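Local coordinates for hypothetical protein PH1789 (Pyrococcus horikoshii, PDB 1WR2), which is of unknown function but contains an ATP-grasp domain, an alpha+beta fold in which antiparallel sheets pack against helices, at residues E3-V8 with K26-A31; P130-A135 with F153-I158; D206-M211 with S230-K235. One frame throughout, in Å; residues are numbered along the deposited sequence.

In the fold
Contacts 2 and 3 belong to the same antiparallel sheet. Contact 3 joins strands 208-218 and 225-234, while contact 2 ties end strand 152-155 to strand 133-140. A hydrogen bond from His134 to the carbonyl of Ile208 links the two. Contact 1 is of another kind: helices 3-14 and 22-30 pack through small apolar side chains, and Val28 and Leu29 meet Ile232 and Met211 of contact 3. Chemistry follows place. Contact 3, nearest the chain centre, combines several backbone bonds, buried isoleucines and an outer salt-bridge network; contact 2, farther out, has one backbone bond and exposed aromatic and leucine side chains; contact 1 keeps its charges at its margin.

Contact 1: residues E3-V8 with K26-A31; sequences EEAVRV and KQVLKA
Glu4 touches Ala31 through the base of its side chain, CB to CB at 4.2 Å, while its carboxylate serves its own helix. CG is anti to the backbone N (chi1 178°) and the chain then bends, and the carboxylate ends over one face of the Arg7 guanidinium. Glu4 OE1 lies 3.3 Å from Arg7 NH1 but well out of the guanidinium plane, an attraction of charges with no N-H aimed at the oxygen. Small Ala5 sits at the closest approach, its CA 4.7 Å from Val28 CA. The Ala5 methyl group, CB, meets Ala31 CB at 4.1 Å and Val28 CG1 at 4.2 Å. With Ala5 and Ala31 facing each other across the segments, the helix axes come within 8.5 Å and run antiparallel at 167°. Arg7 leans its guanidinium toward the end of Gln27, with Glu11 as a second, long and weak ionic partner. Val8 closes the row; its CG2 packs on Gln27 CB at 4.0 Å, the side chains crossing at about a right angle. Val8 and Val28 touch Met20 of end strand 19-20, while Val28 and Leu29 carry helix 22-30 over the face of strands 225-234 and 208-218. The fit therefore rests on shape and burial of methyl groups, while the polar chains of Glu4, Arg7 and Gln27 gather along its more exposed margin.

Contact 2: residues P130-A135 with F153-I158; sequences PQFGHA and FRLVPI
The ring of Phe132 meets Leu155, Phe132 CD1 to Leu155 CD1 at 4.1 Å, the two side chains crossing obliquely; the Phe153 ring meets Ala135, with Phe153 CD1 4.3 Å from Ala135 CB. The guanidinium of Arg154 lies beyond the strand pair; in its own plane NH1 donates to Phe153 O (3.0 Å, 171°), and the same nitrogen forms a salt bridge with Glu169. Ala135 and Leu155 form a non-hydrogen-bonded antiparallel pair with side chains on one face, where the small Ala135 CB accepts Leu155 CD2 at 4.1 Å. Next to this pair Val156 N donates to His134 O at 3.0 Å, almost straight at 176°, though the donor is tilted 34° from the carbonyl plane. Val156 CG2, anti to its own carbonyl carbon and beside its N, meets Ala135 C. Gly133 suits the turn into its strand because its positive phi would press a CB against the preceding carbonyl. The His134 imidazole leads away to bond Ile208 O through NE2. End strand 152-155 is continued inward by strands 133-140 and 120-129; helix 187-203 packs on His134 and Val156 through Val201 and Ser198, while helix 160-168 touches Arg154.

Contact 3: residues D206-M211 with S230-K235; sequences DYIKEM and SRIILK
Glu210 and Arg231 meet in a salt bridge, Glu210 OE2 to Arg231 NH2 at 2.6 Å. The oxygen comes in at the guanidinium edge, near its plane, while the carboxylate plane is turned 58° from it. The other oxygen, Glu210 OE1, has a weak bond from Lys209 NZ, so one carboxylate takes a positive charge on each oxygen. Glu210 CG stands between its backbone N and carbonyl carbon (chi1 49°), and the chain extends from there beside Ile233, whose CB is 3.8 Å from Glu210 CG. Ile233 CG1 sits over one face of the Arg231 guanidinium, toward the rim; the branched apolar side chain thus matches the aliphatic part of one partner and the flat part of the other.

The backbone sets these groups in register. Lys209 and Glu210 both stand opposite Ile233 in a classic beta bulge of the hairpin formed by strands 208-218 and 225-234. Ile233 O is gripped twice, by Lys209 N at 2.8 Å and by Glu210 N at 3.3 Å, and Ile233 N returns a bond to Glu210 O. Ahead of the bulge Lys235 N donates to Tyr207 O (2.7 Å, 166°). The Lys235 chain, bent at chi2 and chi3, passes Lys209 CB, 3.5 Å from its CG, and the carbonyl of Ile208; its amine goes on to Lys205 O and Glu128.

Met211 and Ile232 share the other face, Met211 CB packing on Ile232 CG1 at 3.9 Å. Across the bulge Ile208 and Leu234 form a non-hydrogen-bonded pair whose side chains diverge, yet Ile208 CG1 touches Leu234 CD2 at 4.1 Å. Farther out, helix 187-203 presses Leu200 on Ile208 and Met211, helix 22-30 brings Leu29 to Met211 and Val28 to Ile232, and helix 3-14 meets Tyr207 and Leu234 through Ile9.

Contact 1: residues E3-V8 with K26-A31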
loop_
_atom_site.group_PDB
_atom_site.type_symbol
_atom_site.label_atom_id
_atom_site.label_comp_id
_atom_site.label_asym_id
_atom_site.label_seq_id
_atom_site.Cartn_x
_atom_site.Cartn_y
_atom_site.Cartn_z
ATOM N N GLU A 3 4.153 -7.037 18.078
ATOM C CA GLU A 3 5.240 -6.161 18.488
ATOM C C GLU A 3 5.965 -5.446 17.353
ATOM O O GLU A 3 6.227 -4.248 17.446
ATOM C CB GLU A 3 6.251 -6.941 19.336
ATOM C CG GLU A 3 7.313 -6.057 19.980
ATOM C CD GLU A 3 6.712 -4.843 20.680
ATOM O OE1 GLU A 3 5.834 -5.030 21.554
ATOM O OE2 GLU A 3 7.118 -3.705 20.356
ATOM N N GLU A 4 6.291 -6.169 16.287
ATOM C CA GLU A 4 6.994 -5.563 15.157
ATOM C C GLU A 4 6.269 -4.326 14.630
ATOM O O GLU A 4 6.900 -3.329 14.279
ATOM C CB GLU A 4 7.168 -6.591 14.034
ATOM C CG GLU A 4 7.852 -6.055 12.773
ATOM C CD GLU A 4 9.157 -5.320 13.054
ATOM O OE1 GLU A 4 9.935 -5.776 13.923
ATOM O OE2 GLU A 4 9.415 -4.290 12.392
ATOM N N ALA A 5 4.942 -4.392 14.585
ATOM C CA ALA A 5 4.141 -3.273 14.102
ATOM C C ALA A 5 4.250 -2.092 15.055
ATOM O O ALA A 5 4.476 -0.963 14.629
ATOM C CB ALA A 5 2.674 -3.697 13.953
ATOM N N VAL A 6 4.089 -2.361 16.347
ATOM C CA VAL A 6 4.169 -1.320 17.365
ATOM C C VAL A 6 5.562 -0.698 17.373
ATOM O O VAL A 6 5.731 0.477 17.698
ATOM C CB VAL A 6 3.869 -1.891 18.778
ATOM C CG1 VAL A 6 4.047 -0.804 19.831
ATOM C CG2 VAL A 6 2.453 -2.441 18.829
ATOM N N ARG A 7 6.553 -1.498 17.003
ATOM C CA ARG A 7 7.939 -1.047 16.973
ATOM C C ARG A 7 8.133 -0.016 15.863
ATOM O O ARG A 7 8.611 1.093 16.105
ATOM C CB ARG A 7 8.865 -2.239 16.734
ATOM C CG ARG A 7 10.293 -2.037 17.228
ATOM C CD ARG A 7 11.281 -2.701 16.289
ATOM N NE ARG A 7 11.479 -1.888 15.092
ATOM C CZ ARG A 7 12.012 -2.334 13.959
ATOM N NH1 ARG A 7 12.399 -3.597 13.859
ATOM N NH2 ARG A 7 12.164 -1.511 12.929
ATOM N N VAL A 8 7.753 -0.391 14.646
ATOM C CA VAL A 8 7.884 0.503 13.505
ATOM C C VAL A 8 7.064 1.765 13.752
ATOM O O VAL A 8 7.515 2.873 13.461
ATOM C CB VAL A 8 7.408 -0.186 12.205
ATOM C CG1 VAL A 8 7.701 0.699 11.006
ATOM C CG2 VAL A 8 8.102 -1.532 12.050
ATOM N N LYS A 26 4.243 -0.688 4.885
ATOM C CA LYS A 26 4.299 -2.094 4.502
ATOM C C LYS A 26 4.889 -3.012 5.565
ATOM O O LYS A 26 4.537 -4.191 5.635
ATOM C CB LYS A 26 5.036 -2.244 3.178
ATOM C CG LYS A 26 4.199 -1.756 2.008
ATOM C CD LYS A 26 4.988 -1.783 0.721
ATOM C CE LYS A 26 4.119 -1.432 -0.472
ATOM N NZ LYS A 26 4.955 -1.407 -1.713
ATOM N N GLN A 27 5.782 -2.482 6.391
ATOM C CA GLN A 27 6.351 -3.266 7.477
ATOM C C GLN A 27 5.203 -3.586 8.436
ATOM O O GLN A 27 5.113 -4.688 8.966
ATOM C CB GLN A 27 7.431 -2.467 8.207
ATOM C CG GLN A 27 8.779 -2.440 7.494
ATOM C CD GLN A 27 9.766 -1.503 8.166
ATOM O OE1 GLN A 27 9.737 -0.289 7.951
ATOM N NE2 GLN A 27 10.632 -2.059 9.004
ATOM N N VAL A 28 4.324 -2.612 8.660
ATOM C CA VAL A 28 3.184 -2.834 9.541
ATOM C C VAL A 28 2.285 -3.903 8.920
ATOM O O VAL A 28 1.823 -4.823 9.601
ATOM C CB VAL A 28 2.368 -1.542 9.736
ATOM C CG1 VAL A 28 1.113 -1.836 10.547
ATOM C CG2 VAL A 28 3.218 -0.495 10.439
ATOM N N LEU A 29 2.057 -3.786 7.618
ATOM C CA LEU A 29 1.215 -4.732 6.908
ATOM C C LEU A 29 1.778 -6.150 6.961
ATOM O O LEU A 29 1.050 -7.094 7.270
ATOM C CB LEU A 29 1.022 -4.282 5.457
ATOM C CG LEU A 29 0.407 -2.881 5.273
ATOM C CD1 LEU A 29 0.163 -2.621 3.791
ATOM C CD2 LEU A 29 -0.902 -2.776 6.028
ATOM N N LYS A 30 3.068 -6.302 6.675
ATOM C CA LYS A 30 3.691 -7.620 6.710
ATOM C C LYS A 30 3.612 -8.262 8.095
ATOM O O LYS A 30 3.440 -9.476 8.214
ATOM C CB LYS A 30 5.159 -7.536 6.268
ATOM C CG LYS A 30 5.340 -7.295 4.775
ATOM C CD LYS A 30 6.803 -7.379 4.346
ATOM C CE LYS A 30 7.634 -6.267 4.953
ATOM N NZ LYS A 30 9.032 -6.315 4.446
ATOM N N ALA A 31 3.735 -7.444 9.136
ATOM C CA ALA A 31 3.687 -7.931 10.509
ATOM C C ALA A 31 2.368 -8.640 10.793
ATOM O O ALA A 31 2.253 -9.387 11.769
ATOM C CB ALA A 31 3.877 -6.770 11.480
#

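Contact 2: residues P130-A135 with F153-I158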
loop_
_atom_site.group_PDB
_atom_site.type_symbol
_atom_site.label_atom_id
_atom_site.label_comp_id
_atom_site.label_asym_id
_atom_site.label_seq_id
_atom_site.Cartn_x
_atom_site.Cartn_y
_atom_site.Cartn_z
ATOM N N PRO A 130 -15.512 10.021 14.660
ATOM C CA PRO A 130 -15.549 10.577 16.020
ATOM C C PRO A 130 -16.483 9.822 16.972
ATOM O O PRO A 130 -16.173 9.649 18.154
ATOM C CB PRO A 130 -16.008 12.017 15.792
ATOM C CG PRO A 130 -15.531 12.315 14.398
ATOM C CD PRO A 130 -15.861 11.049 13.665
ATOM N N GLN A 131 -17.614 9.365 16.442
ATOM C CA GLN A 131 -18.620 8.646 17.224
ATOM C C GLN A 131 -18.600 7.116 17.122
ATOM O O GLN A 131 -18.891 6.427 18.098
ATOM C CB GLN A 131 -20.020 9.129 16.827
ATOM C CG GLN A 131 -20.388 10.531 17.289
ATOM C CD GLN A 131 -19.637 11.623 16.550
ATOM O OE1 GLN A 131 -18.918 12.416 17.159
ATOM N NE2 GLN A 131 -19.806 11.674 15.231
ATOM N N PHE A 132 -18.255 6.585 15.951
ATOM C CA PHE A 132 -18.270 5.140 15.738
ATOM C C PHE A 132 -16.947 4.388 15.675
ATOM O O PHE A 132 -16.944 3.167 15.526
ATOM C CB PHE A 132 -19.074 4.831 14.471
ATOM C CG PHE A 132 -20.544 5.138 14.594
ATOM C CD1 PHE A 132 -21.424 4.195 15.127
ATOM C CD2 PHE A 132 -21.043 6.373 14.207
ATOM C CE1 PHE A 132 -22.783 4.484 15.271
ATOM C CE2 PHE A 132 -22.405 6.675 14.347
ATOM C CZ PHE A 132 -23.274 5.727 14.882
ATOM N N GLY A 133 -15.829 5.095 15.781
ATOM C CA GLY A 133 -14.543 4.419 15.724
ATOM C C GLY A 133 -14.076 4.128 14.302
ATOM O O GLY A 133 -14.503 4.790 13.344
ATOM N N HIS A 134 -13.204 3.130 14.159
ATOM C CA HIS A 134 -12.660 2.769 12.853
ATOM C C HIS A 134 -13.611 1.997 11.957
ATOM O O HIS A 134 -14.394 1.163 12.411
ATOM C CB HIS A 134 -11.368 1.949 12.996
ATOM C CG HIS A 134 -10.213 2.730 13.541
ATOM N ND1 HIS A 134 -9.958 2.843 14.891
ATOM C CD2 HIS A 134 -9.253 3.453 12.914
ATOM C CE1 HIS A 134 -8.890 3.599 15.073
ATOM N NE2 HIS A 134 -8.442 3.982 13.889
ATOM N N ALA A 135 -13.526 2.291 10.665
ATOM C CA ALA A 135 -14.343 1.624 9.674
ATOM C C ALA A 135 -13.434 1.192 8.538
ATOM O O ALA A 135 -12.461 1.880 8.204
ATOM C CB ALA A 135 -15.424 2.560 9.169
ATOM N N PHE A 153 -18.786 -0.297 3.336
ATOM C CA PHE A 153 -18.009 -0.213 4.567
ATOM C C PHE A 153 -18.601 -1.054 5.691
ATOM O O PHE A 153 -19.725 -1.560 5.587
ATOM C CB PHE A 153 -17.877 1.252 5.020
ATOM C CG PHE A 153 -19.060 1.766 5.798
ATOM C CD1 PHE A 153 -19.121 1.613 7.184
ATOM C CD2 PHE A 153 -20.116 2.394 5.148
ATOM C CE1 PHE A 153 -20.225 2.083 7.915
ATOM C CE2 PHE A 153 -21.223 2.867 5.865
ATOM C CZ PHE A 153 -21.275 2.710 7.255
ATOM N N ARG A 154 -17.829 -1.203 6.762
ATOM C CA ARG A 154 -18.248 -1.974 7.925
ATOM C C ARG A 154 -17.423 -1.451 9.098
ATOM O O ARG A 154 -16.318 -0.943 8.896
ATOM C CB ARG A 154 -17.941 -3.457 7.690
ATOM C CG ARG A 154 -19.103 -4.414 7.912
ATOM C CD ARG A 154 -20.356 -3.937 7.214
ATOM N NE ARG A 154 -21.087 -5.026 6.583
ATOM C CZ ARG A 154 -21.597 -4.953 5.360
ATOM N NH1 ARG A 154 -21.449 -3.842 4.648
ATOM N NH2 ARG A 154 -22.254 -5.982 4.851
ATOM N N LEU A 155 -17.946 -1.551 10.315
ATOM C CA LEU A 155 -17.180 -1.091 11.468
ATOM C C LEU A 155 -16.180 -2.175 11.870
ATOM O O LEU A 155 -16.473 -3.369 11.796
ATOM C CB LEU A 155 -18.105 -0.762 12.644
ATOM C CG LEU A 155 -19.024 0.435 12.403
ATOM C CD1 LEU A 155 -19.829 0.743 13.666
ATOM C CD2 LEU A 155 -18.176 1.641 11.999
ATOM N N VAL A 156 -14.988 -1.747 12.262
ATOM C CA VAL A 156 -13.947 -2.670 12.683
ATOM C C VAL A 156 -14.160 -2.951 14.176
ATOM O O VAL A 156 -14.461 -2.040 14.941
ATOM C CB VAL A 156 -12.554 -2.035 12.461
ATOM C CG1 VAL A 156 -11.462 -2.942 13.006
ATOM C CG2 VAL A 156 -12.346 -1.773 10.975
ATOM N N PRO A 157 -14.001 -4.212 14.612
ATOM C CA PRO A 157 -13.639 -5.415 13.859
ATOM C C PRO A 157 -14.803 -6.018 13.088
ATOM O O PRO A 157 -15.955 -5.952 13.520
ATOM C CB PRO A 157 -13.135 -6.353 14.946
ATOM C CG PRO A 157 -14.093 -6.049 16.062
ATOM C CD PRO A 157 -14.142 -4.527 16.049
ATOM N N ILE A 158 -14.496 -6.614 11.943
ATOM C CA ILE A 158 -15.525 -7.236 11.121
ATOM C C ILE A 158 -15.389 -8.751 11.210
ATOM O O ILE A 158 -14.329 -9.270 11.559
ATOM C CB ILE A 158 -15.389 -6.830 9.635
ATOM C CG1 ILE A 158 -14.045 -7.323 9.085
ATOM C CG2 ILE A 158 -15.505 -5.315 9.492
ATOM C CD1 ILE A 158 -13.823 -7.023 7.614
#

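Contact 3: residues D206-M211 with S230-K235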
loop_
_atom_site.group_PDB
_atom_site.type_symbol
_atom_site.label_atom_id
_atom_site.label_comp_id
_atom_site.label_asym_id
_atom_site.label_seq_id
_atom_site.Cartn_x
_atom_site.Cartn_y
_atom_site.Cartn_z
ATOM N N ASP A 206 -5.450 2.609 18.798
ATOM C CA ASP A 206 -4.995 3.823 19.471
ATOM C C ASP A 206 -3.823 4.464 18.732
ATOM O O ASP A 206 -3.456 5.612 19.002
ATOM C CB ASP A 206 -4.588 3.521 20.916
ATOM C CG ASP A 206 -5.782 3.262 21.810
ATOM O OD1 ASP A 206 -6.685 4.123 21.856
ATOM O OD2 ASP A 206 -5.816 2.198 22.467
ATOM N N TYR A 207 -3.248 3.721 17.793
ATOM C CA TYR A 207 -2.113 4.203 17.016
ATOM C C TYR A 207 -2.483 4.810 15.668
ATOM O O TYR A 207 -2.064 5.923 15.337
ATOM C CB TYR A 207 -1.129 3.062 16.757
ATOM C CG TYR A 207 -0.430 2.542 17.987
ATOM C CD1 TYR A 207 0.503 3.325 18.669
ATOM C CD2 TYR A 207 -0.696 1.263 18.470
ATOM C CE1 TYR A 207 1.153 2.845 19.800
ATOM C CE2 TYR A 207 -0.053 0.774 19.601
ATOM C CZ TYR A 207 0.870 1.567 20.259
ATOM O OH TYR A 207 1.506 1.081 21.378
ATOM N N ILE A 208 -3.265 4.062 14.895
ATOM C CA ILE A 208 -3.665 4.465 13.550
ATOM C C ILE A 208 -4.921 5.330 13.426
ATOM O O ILE A 208 -5.982 4.998 13.953
ATOM C CB ILE A 208 -3.841 3.208 12.669
ATOM C CG1 ILE A 208 -2.558 2.382 12.716
ATOM C CG2 ILE A 208 -4.199 3.599 11.229
ATOM C CD1 ILE A 208 -2.722 0.969 12.211
ATOM N N LYS A 209 -4.781 6.450 12.725
ATOM C CA LYS A 209 -5.900 7.356 12.483
ATOM C C LYS A 209 -6.615 6.853 11.231
ATOM O O LYS A 209 -7.831 6.640 11.233
ATOM C CB LYS A 209 -5.385 8.776 12.256
ATOM C CG LYS A 209 -6.456 9.814 11.975
ATOM C CD LYS A 209 -5.817 11.197 11.799
ATOM C CE LYS A 209 -6.856 12.293 11.590
ATOM N NZ LYS A 209 -7.613 12.099 10.325
ATOM N N GLU A 210 -5.847 6.664 10.159
ATOM C CA GLU A 210 -6.401 6.171 8.904
ATOM C C GLU A 210 -5.343 5.486 8.050
ATOM O O GLU A 210 -4.146 5.636 8.279
ATOM C CB GLU A 210 -7.064 7.315 8.124
ATOM C CG GLU A 210 -6.213 8.560 7.982
ATOM C CD GLU A 210 -6.955 9.695 7.309
ATOM O OE1 GLU A 210 -8.053 10.062 7.782
ATOM O OE2 GLU A 210 -6.438 10.224 6.307
ATOM N N MET A 211 -5.790 4.714 7.070
ATOM C CA MET A 211 -4.853 4.027 6.199
ATOM C C MET A 211 -5.575 3.446 4.997
ATOM O O MET A 211 -6.798 3.498 4.891
ATOM C CB MET A 211 -4.167 2.888 6.962
ATOM C CG MET A 211 -5.103 1.721 7.278
ATOM S SD MET A 211 -4.399 0.460 8.363
ATOM C CE MET A 211 -3.435 -0.489 7.236
ATOM N N SER A 230 0.750 1.473 -0.120
ATOM C CA SER A 230 -0.033 1.618 1.101
ATOM C C SER A 230 0.356 2.886 1.846
ATOM O O SER A 230 1.499 3.344 1.766
ATOM C CB SER A 230 0.188 0.417 2.026
ATOM O OG SER A 230 -0.474 0.585 3.273
ATOM N N ARG A 231 -0.603 3.456 2.562
ATOM C CA ARG A 231 -0.333 4.647 3.344
ATOM C C ARG A 231 -0.967 4.475 4.714
ATOM O O ARG A 231 -2.066 3.927 4.843
ATOM C CB ARG A 231 -0.889 5.901 2.661
ATOM C CG ARG A 231 -2.392 6.003 2.652
ATOM C CD ARG A 231 -2.818 7.414 2.282
ATOM N NE ARG A 231 -3.771 7.950 3.250
ATOM C CZ ARG A 231 -3.744 9.199 3.710
ATOM N NH1 ARG A 231 -2.807 10.043 3.292
ATOM N NH2 ARG A 231 -4.659 9.606 4.582
ATOM N N ILE A 232 -0.244 4.906 5.738
ATOM C CA ILE A 232 -0.732 4.824 7.105
ATOM C C ILE A 232 -0.481 6.170 7.776
ATOM O O ILE A 232 0.636 6.694 7.733
ATOM C CB ILE A 232 -0.006 3.713 7.906
ATOM C CG1 ILE A 232 -0.301 2.340 7.292
ATOM C CG2 ILE A 232 -0.452 3.733 9.359
ATOM C CD1 ILE A 232 0.395 1.184 8.003
ATOM N N ILE A 233 -1.536 6.734 8.364
ATOM C CA ILE A 233 -1.443 8.003 9.081
ATOM C C ILE A 233 -1.649 7.679 10.558
ATOM O O ILE A 233 -2.680 7.124 10.945
ATOM C CB ILE A 233 -2.532 9.003 8.640
ATOM C CG1 ILE A 233 -2.400 9.299 7.141
ATOM C CG2 ILE A 233 -2.418 10.286 9.465
ATOM C CD1 ILE A 233 -1.015 9.760 6.714
ATOM N N LEU A 234 -0.661 8.024 11.375
ATOM C CA LEU A 234 -0.718 7.748 12.801
ATOM C C LEU A 234 -1.293 8.894 13.623
ATOM O O LEU A 234 -1.314 10.049 13.190
ATOM C CB LEU A 234 0.686 7.409 13.310
ATOM C CG LEU A 234 1.376 6.210 12.652
ATOM C CD1 LEU A 234 2.834 6.159 13.099
ATOM C CD2 LEU A 234 0.647 4.920 13.021
ATOM N N LYS A 235 -1.772 8.547 14.812
ATOM C CA LYS A 235 -2.332 9.513 15.743
ATOM C C LYS A 235 -1.210 9.939 16.675
ATOM O O LYS A 235 -0.419 9.111 17.131
ATOM C CB LYS A 235 -3.480 8.883 16.544
ATOM C CG LYS A 235 -4.741 8.668 15.717
ATOM C CD LYS A 235 -5.474 7.382 16.074
ATOM C CE LYS A 235 -6.253 7.496 17.359
ATOM N NZ LYS A 235 -7.170 6.335 17.485
#